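Local coordinates for recombination protein recR (Deinococcus radiodurans, PDB 1VDD) that binds DNA and zinc and probably acts with RecF and RecO in a RecBC-independent pathway of recombinational DNA repair, at residues V106-L111 against K121-P126; L139-T144 against I165-Y170. All blocks are in the same frame, centred on the assembly; numbering follows the deposited sequence.

Contact 1. Residues V106-L111 against K121-P126; sequences VLHGVL and KLHIKP
The carbonyl oxygen of Val106 is gripped twice by imidazole nitrogen. His108 ND1 donates to Val106 O over 3.2 Å in a fairly straight bond (159° at the hydrogen), with the oxygen in the His108 ring plane but the donor standing above the carbonyl plane. His123 ND1 adds a weak, bent second bond to Val106 O at 3.4 Å. The two rings cross obliquely, their planes nearly perpendicular and their centroids 4.8 Å apart, with ND1 and CG of His108 near the plane of the His123 ring. Each histidine is the centre of an inverse gamma turn. Leu122, with CG anti to its carbonyl carbon, spreads its methyls along the opposing backbone: CD2 rests on Gly109 CA at 3.2 Å, and CD1 reaches the 110–111 peptide and Leu111 CD2, the latter at 3.6 Å. The side chains of Leu107 and Ile124 cross obliquely, with Leu107 CD2 3.9 Å from Ile124 CG1. Plain loop packing thus joins two parts of the connection between strands 103-106 and 136-139 of the Toprim domain. Phe61 of the zinc-finger region stacks on His123, Leu107 and Val110 pack on helix 145-158, and Val106 lies against helix 88-93.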
ATOM      1  N   VAL A 106      15.061 -29.591   6.953  1.00 36.08           N
ATOM      2  CA  VAL A 106      14.072 -28.956   6.105  1.00 34.71           C
ATOM      3  C   VAL A 106      12.977 -29.838   5.494  1.00 40.28           C
ATOM      4  O   VAL A 106      13.215 -30.604   4.558  1.00 40.84           O
ATOM      5  CB  VAL A 106      14.776 -28.200   4.960  1.00 36.55           C
ATOM      6  CG1 VAL A 106      13.759 -27.454   4.138  1.00 38.30           C
ATOM      7  CG2 VAL A 106      15.832 -27.249   5.523  1.00 29.43           C
ATOM      8  N   LEU A 107      11.774 -29.737   6.043  1.00 39.91           N
ATOM      9  CA  LEU A 107      10.640 -30.456   5.495  1.00 43.00           C
ATOM     10  C   LEU A 107      10.444 -29.531   4.318  1.00 45.45           C
ATOM     11  O   LEU A 107      10.348 -28.328   4.519  1.00 52.90           O
ATOM     12  CB  LEU A 107       9.430 -30.321   6.412  1.00 47.77           C
ATOM     13  CG  LEU A 107       9.703 -30.378   7.911  1.00 48.67           C
ATOM     14  CD1 LEU A 107       8.419 -30.101   8.642  1.00 47.27           C
ATOM     15  CD2 LEU A 107      10.275 -31.742   8.293  1.00 49.04           C
ATOM     16  N   HIS A 108      10.399 -30.021   3.094  1.00 42.22           N
ATOM     17  CA  HIS A 108      10.243 -29.046   2.035  1.00 43.34           C
ATOM     18  C   HIS A 108       8.807 -28.602   1.850  1.00 43.02           C
ATOM     19  O   HIS A 108       8.264 -28.634   0.757  1.00 47.98           O
ATOM     20  CB  HIS A 108      10.865 -29.555   0.734  1.00 49.28           C
ATOM     21  CG  HIS A 108      12.310 -29.177   0.580  1.00 50.51           C
ATOM     22  ND1 HIS A 108      13.266 -29.496   1.519  1.00 48.91           N
ATOM     23  CD2 HIS A 108      12.947 -28.464  -0.379  1.00 48.52           C
ATOM     24  CE1 HIS A 108      14.431 -28.994   1.146  1.00 44.75           C
ATOM     25  NE2 HIS A 108      14.264 -28.363  -0.002  1.00 44.69           N
ATOM     26  N   GLY A 109       8.202 -28.165   2.951  1.00 44.64           N
ATOM     27  CA  GLY A 109       6.832 -27.691   2.912  1.00 41.60           C
ATOM     28  C   GLY A 109       6.117 -27.777   4.246  1.00 40.82           C
ATOM     29  O   GLY A 109       6.729 -27.866   5.307  1.00 38.50           O
ATOM     30  N   VAL A 110       4.796 -27.756   4.187  1.00 45.41           N
ATOM     31  CA  VAL A 110       3.986 -27.828   5.388  1.00 45.26           C
ATOM     32  C   VAL A 110       2.890 -28.832   5.143  1.00 40.98           C
ATOM     33  O   VAL A 110       2.431 -28.979   4.023  1.00 38.69           O
ATOM     34  CB  VAL A 110       3.291 -26.498   5.675  1.00 45.50           C
ATOM     35  CG1 VAL A 110       2.997 -26.385   7.154  1.00 47.28           C
ATOM     36  CG2 VAL A 110       4.139 -25.347   5.174  1.00 52.48           C
ATOM     37  N   LEU A 111       2.460 -29.509   6.192  1.00 47.57           N
ATOM     38  CA  LEU A 111       1.382 -30.470   6.055  1.00 56.50           C
ATOM     39  C   LEU A 111       0.109 -29.727   5.656  1.00 58.44           C
ATOM     40  O   LEU A 111       0.018 -28.510   5.784  1.00 55.99           O
ATOM     41  CB  LEU A 111       1.170 -31.220   7.372  1.00 54.65           C
ATOM     42  CG  LEU A 111       2.385 -32.049   7.793  1.00 59.14           C
ATOM     43  CD1 LEU A 111       2.075 -32.819   9.062  1.00 61.69           C
ATOM     44  CD2 LEU A 111       2.751 -33.012   6.674  1.00 60.84           C
ATOM     45  N   LYS A 121       5.191 -36.313   1.602  1.00 58.60           N
ATOM     46  CA  LYS A 121       5.473 -35.330   0.567  1.00 56.98           C
ATOM     47  C   LYS A 121       6.464 -34.344   1.168  1.00 55.39           C
ATOM     48  O   LYS A 121       6.974 -33.464   0.481  1.00 51.09           O
ATOM     49  CB  LYS A 121       4.198 -34.592   0.148  1.00 61.32           C
ATOM     50  CG  LYS A 121       3.117 -35.490  -0.437  1.00 65.97           C
ATOM     51  CD  LYS A 121       1.901 -34.691  -0.905  1.00 63.93           C
ATOM     52  CE  LYS A 121       2.189 -33.905  -2.180  1.00 61.59           C
ATOM     53  NZ  LYS A 121       2.484 -34.791  -3.343  1.00 59.23           N
ATOM     54  N   LEU A 122       6.717 -34.504   2.465  1.00 55.63           N
ATOM     55  CA  LEU A 122       7.665 -33.659   3.198  1.00 56.97           C
ATOM     56  C   LEU A 122       8.764 -34.551   3.793  1.00 57.32           C
ATOM     57  O   LEU A 122       8.507 -35.688   4.188  1.00 61.02           O
ATOM     58  CB  LEU A 122       6.957 -32.881   4.319  1.00 54.27           C
ATOM     59  CG  LEU A 122       5.863 -31.880   3.919  1.00 52.65           C
ATOM     60  CD1 LEU A 122       5.366 -31.148   5.159  1.00 46.41           C
ATOM     61  CD2 LEU A 122       6.400 -30.883   2.902  1.00 45.02           C
ATOM     62  N   HIS A 123       9.983 -34.027   3.862  1.00 54.58           N
ATOM     63  CA  HIS A 123      11.108 -34.791   4.372  1.00 50.83           C
ATOM     64  C   HIS A 123      11.038 -35.110   5.865  1.00 48.94           C
ATOM     65  O   HIS A 123      11.986 -34.870   6.609  1.00 45.36           O
ATOM     66  CB  HIS A 123      12.415 -34.061   4.040  1.00 50.28           C
ATOM     67  CG  HIS A 123      12.635 -33.861   2.572  1.00 48.61           C
ATOM     68  ND1 HIS A 123      12.466 -32.643   1.951  1.00 48.58           N
ATOM     69  CD2 HIS A 123      12.945 -34.742   1.591  1.00 47.84           C
ATOM     70  CE1 HIS A 123      12.658 -32.781   0.651  1.00 48.30           C
ATOM     71  NE2 HIS A 123      12.949 -34.046   0.406  1.00 47.14           N
ATOM     72  N   ILE A 124       9.925 -35.682   6.306  1.00 51.00           N
ATOM     73  CA  ILE A 124       9.791 -36.010   7.716  1.00 52.97           C
ATOM     74  C   ILE A 124      10.490 -37.314   8.090  1.00 52.10           C
ATOM     75  O   ILE A 124      10.981 -37.458   9.205  1.00 51.67           O
ATOM     76  CB  ILE A 124       8.300 -36.061   8.134  1.00 54.63           C
ATOM     77  CG1 ILE A 124       7.668 -34.680   7.913  1.00 50.31           C
ATOM     78  CG2 ILE A 124       8.172 -36.492   9.602  1.00 54.52           C
ATOM     79  CD1 ILE A 124       6.318 -34.494   8.572  1.00 48.72           C
ATOM     80  N   LYS A 125      10.557 -38.260   7.160  1.00 52.67           N
ATOM     81  CA  LYS A 125      11.221 -39.529   7.446  1.00 54.33           C
ATOM     82  C   LYS A 125      12.706 -39.371   7.804  1.00 48.70           C
ATOM     83  O   LYS A 125      13.123 -39.741   8.894  1.00 50.01           O
ATOM     84  CB  LYS A 125      11.099 -40.492   6.258  1.00 59.45           C
ATOM     85  CG  LYS A 125      11.674 -41.886   6.543  1.00 70.79           C
ATOM     86  CD  LYS A 125      12.299 -42.551   5.308  1.00 74.74           C
ATOM     87  CE  LYS A 125      13.646 -41.920   4.909  1.00 78.25           C
ATOM     88  NZ  LYS A 125      14.737 -42.071   5.931  1.00 74.75           N
ATOM     89  N   PRO A 126      13.522 -38.814   6.894  1.00 45.68           N
ATOM     90  CA  PRO A 126      14.953 -38.643   7.169  1.00 43.55           C
ATOM     91  C   PRO A 126      15.317 -37.879   8.439  1.00 44.18           C
ATOM     92  O   PRO A 126      16.499 -37.728   8.752  1.00 41.46           O
ATOM     93  CB  PRO A 126      15.468 -37.955   5.908  1.00 44.94           C
ATOM     94  CG  PRO A 126      14.276 -37.206   5.413  1.00 40.96           C
ATOM     95  CD  PRO A 126      13.170 -38.200   5.602  1.00 41.91           C
TER

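Contact 2. Residues L139-T144 against I165-Y170; sequences LATGTT and ISRIAY
The guanidinium of Arg167 takes Thr141 OG1 over one face, whereas its edge is lined by the carbonyl oxygens of Leu139, Thr141 and Gly142; the Tyr170 ring has Thr143 CG2 over one face, displaced toward the rim, and Arg167 NE and Ile168 O at its edge, in plane. Arg167 leaves the backbone with CG anti to N and bends at chi2 (76°), which turns its tip back along residues 139-142. NH1 donates to Thr141 O at 2.6 Å and to Leu139 O at 3.1 Å, while NH2 donates a very short bond to Gly142 O, 2.5 Å, nearly along the C=O axis. These bonds, all close to the guanidinium plane, fix the orientation of the group, and their oxygens probably stabilise its buried positive charge. Leu139 O also accepts from Ile168 N at 3.2 Å. Together with Leu139 N to Ser166 O at 2.5 Å, this bond forms the parallel bridge pairing Leu139 with Arg167. Thr141 OG1 bonds to Gly147 O, and Thr143 OG1 to Gly176 N of the third subunit. Leu139 CD1 touches Ile165 CG2 at 3.6 Å, and Ala140 CB meets Ile168 CG2 at 3.9 Å. Residues 139-144 lead from Toprim strand 136-139 into helix 145-158, which packs on Thr141 and Arg167, and the chain returns alongside in strand 164-167; residues 165-167 form an antiparallel ladder with the third subunit, carrying the sheet across the interface.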
ATOM      1  N   LEU A 139      10.995 -26.978  17.061  1.00 32.99           N
ATOM      2  CA  LEU A 139      10.054 -26.957  15.958  1.00 36.37           C
ATOM      3  C   LEU A 139       9.856 -25.516  15.529  1.00 36.04           C
ATOM      4  O   LEU A 139       9.233 -24.716  16.233  1.00 38.18           O
ATOM      5  CB  LEU A 139       8.735 -27.594  16.380  1.00 30.22           C
ATOM      6  CG  LEU A 139       8.961 -29.002  16.926  1.00 31.60           C
ATOM      7  CD1 LEU A 139       7.630 -29.602  17.349  1.00 33.79           C
ATOM      8  CD2 LEU A 139       9.661 -29.858  15.875  1.00 30.28           C
ATOM      9  N   ALA A 140      10.401 -25.194  14.364  1.00 35.76           N
ATOM     10  CA  ALA A 140      10.322 -23.842  13.847  1.00 36.14           C
ATOM     11  C   ALA A 140       9.511 -23.732  12.575  1.00 36.41           C
ATOM     12  O   ALA A 140       9.877 -22.986  11.666  1.00 39.97           O
ATOM     13  CB  ALA A 140      11.709 -23.294  13.624  1.00 31.31           C
ATOM     14  N   THR A 141       8.414 -24.478  12.505  1.00 32.45           N
ATOM     15  CA  THR A 141       7.549 -24.395  11.348  1.00 31.99           C
ATOM     16  C   THR A 141       6.729 -23.125  11.533  1.00 32.14           C
ATOM     17  O   THR A 141       6.723 -22.535  12.614  1.00 31.11           O
ATOM     18  CB  THR A 141       6.601 -25.588  11.246  1.00 28.26           C
ATOM     19  OG1 THR A 141       5.682 -25.560  12.330  1.00 31.69           O
ATOM     20  CG2 THR A 141       7.376 -26.885  11.285  1.00 31.15           C
ATOM     21  N   GLY A 142       6.053 -22.707  10.469  1.00 31.23           N
ATOM     22  CA  GLY A 142       5.247 -21.499  10.513  1.00 31.36           C
ATOM     23  C   GLY A 142       4.258 -21.421  11.662  1.00 23.32           C
ATOM     24  O   GLY A 142       4.324 -22.181  12.612  1.00 22.31           O
ATOM     25  N   THR A 143       3.317 -20.501  11.571  1.00 24.56           N
ATOM     26  CA  THR A 143       2.347 -20.340  12.644  1.00 34.51           C
ATOM     27  C   THR A 143       0.948 -20.295  12.065  1.00 41.66           C
ATOM     28  O   THR A 143      -0.016 -19.915  12.731  1.00 50.91           O
ATOM     29  CB  THR A 143       2.624 -19.058  13.426  1.00 21.71           C
ATOM     30  OG1 THR A 143       2.632 -17.953  12.516  1.00 23.26           O
ATOM     31  CG2 THR A 143       3.973 -19.153  14.097  1.00 11.31           C
ATOM     32  N   THR A 144       0.855 -20.661  10.798  1.00 45.13           N
ATOM     33  CA  THR A 144      -0.429 -20.725  10.136  1.00 48.70           C
ATOM     34  C   THR A 144      -0.977 -22.034  10.685  1.00 48.21           C
ATOM     35  O   THR A 144      -0.271 -22.725  11.425  1.00 51.17           O
ATOM     36  CB  THR A 144      -0.236 -20.820   8.627  1.00 46.54           C
ATOM     37  OG1 THR A 144       0.496 -22.012   8.323  1.00 41.16           O
ATOM     38  CG2 THR A 144       0.565 -19.615   8.136  1.00 43.29           C
ATOM     39  N   ILE A 165      11.640 -31.877  22.929  1.00 42.21           N
ATOM     40  CA  ILE A 165      10.991 -31.210  21.815  1.00 40.56           C
ATOM     41  C   ILE A 165      10.527 -29.837  22.274  1.00 41.38           C
ATOM     42  O   ILE A 165       9.956 -29.691  23.355  1.00 41.01           O
ATOM     43  CB  ILE A 165       9.771 -31.998  21.314  1.00 39.66           C
ATOM     44  CG1 ILE A 165      10.221 -33.351  20.762  1.00 43.55           C
ATOM     45  CG2 ILE A 165       9.049 -31.210  20.235  1.00 34.68           C
ATOM     46  CD1 ILE A 165       9.070 -34.208  20.245  1.00 41.75           C
ATOM     47  N   SER A 166      10.778 -28.830  21.450  1.00 37.98           N
ATOM     48  CA  SER A 166      10.380 -27.478  21.772  1.00 35.74           C
ATOM     49  C   SER A 166       9.818 -26.819  20.532  1.00 31.47           C
ATOM     50  O   SER A 166      10.099 -27.243  19.419  1.00 33.68           O
ATOM     51  CB  SER A 166      11.586 -26.681  22.290  1.00 41.81           C
ATOM     52  OG  SER A 166      12.655 -26.680  21.354  1.00 46.43           O
ATOM     53  N   ARG A 167       9.020 -25.782  20.742  1.00 36.26           N
ATOM     54  CA  ARG A 167       8.401 -25.014  19.664  1.00 36.46           C
ATOM     55  C   ARG A 167       8.826 -23.551  19.881  1.00 38.53           C
ATOM     56  O   ARG A 167       8.988 -23.116  21.032  1.00 33.86           O
ATOM     57  CB  ARG A 167       6.884 -25.141  19.750  1.00 32.32           C
ATOM     58  CG  ARG A 167       6.127 -24.402  18.675  1.00 32.01           C
ATOM     59  CD  ARG A 167       6.198 -25.124  17.351  1.00 33.95           C
ATOM     60  NE  ARG A 167       5.133 -24.684  16.455  1.00 25.53           N
ATOM     61  CZ  ARG A 167       5.329 -24.015  15.326  1.00 27.27           C
ATOM     62  NH1 ARG A 167       6.558 -23.694  14.930  1.00 28.98           N
ATOM     63  NH2 ARG A 167       4.288 -23.673  14.583  1.00 20.92           N
ATOM     64  N   ILE A 168       9.023 -22.802  18.795  1.00 35.17           N
ATOM     65  CA  ILE A 168       9.448 -21.415  18.933  1.00 33.34           C
ATOM     66  C   ILE A 168       8.308 -20.631  19.570  1.00 36.57           C
ATOM     67  O   ILE A 168       7.150 -21.022  19.478  1.00 34.59           O
ATOM     68  CB  ILE A 168       9.866 -20.798  17.567  1.00 34.82           C
ATOM     69  CG1 ILE A 168       8.737 -20.919  16.544  1.00 35.64           C
ATOM     70  CG2 ILE A 168      11.085 -21.509  17.037  1.00 28.84           C
ATOM     71  CD1 ILE A 168       9.111 -20.358  15.191  1.00 43.04           C
ATOM     72  N   ALA A 169       8.634 -19.514  20.208  1.00 38.46           N
ATOM     73  CA  ALA A 169       7.639 -18.721  20.916  1.00 38.51           C
ATOM     74  C   ALA A 169       6.627 -17.915  20.107  1.00 41.65           C
ATOM     75  O   ALA A 169       6.984 -17.023  19.342  1.00 44.21           O
ATOM     76  CB  ALA A 169       8.350 -17.797  21.920  1.00 32.70           C
ATOM     77  N   TYR A 170       5.350 -18.242  20.278  1.00 42.78           N
ATOM     78  CA  TYR A 170       4.300 -17.480  19.620  1.00 42.00           C
ATOM     79  C   TYR A 170       4.348 -16.208  20.434  1.00 39.17           C
ATOM     80  O   TYR A 170       4.439 -16.269  21.657  1.00 40.21           O
ATOM     81  CB  TYR A 170       2.937 -18.147  19.801  1.00 43.86           C
ATOM     82  CG  TYR A 170       2.693 -19.302  18.863  1.00 49.46           C
ATOM     83  CD1 TYR A 170       3.651 -20.302  18.696  1.00 51.26           C
ATOM     84  CD2 TYR A 170       1.502 -19.401  18.149  1.00 50.54           C
ATOM     85  CE1 TYR A 170       3.434 -21.377  17.838  1.00 55.81           C
ATOM     86  CE2 TYR A 170       1.268 -20.476  17.286  1.00 57.37           C
ATOM     87  CZ  TYR A 170       2.242 -21.461  17.133  1.00 59.00           C
ATOM     88  OH  TYR A 170       2.035 -22.520  16.272  1.00 60.63           O
TER

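Contact 1 closes before contact 2 opens, and both belong to the Toprim domain, with centres about 15 Å apart. Contact 1 follows strand 103-106, outermost in the chain's own four-stranded parallel sheet, and contact 2 joins strands 136-139 and 164-167, the latter outermost on the other side within the chain, though the sheet runs on there into the third subunit; strand 81-85 lies between 103-106 and 136-139. The contacts touch directly where Leu107 CD1 packs on Thr141 CG2 at 4.3 Å, and helix 145-158 packs against both. Contact 1 faces the zinc-finger region, and His108 packs on Phe33 of the second subunit. The domain thus meets two different neighbours, consistent with the ring-shaped tetramer.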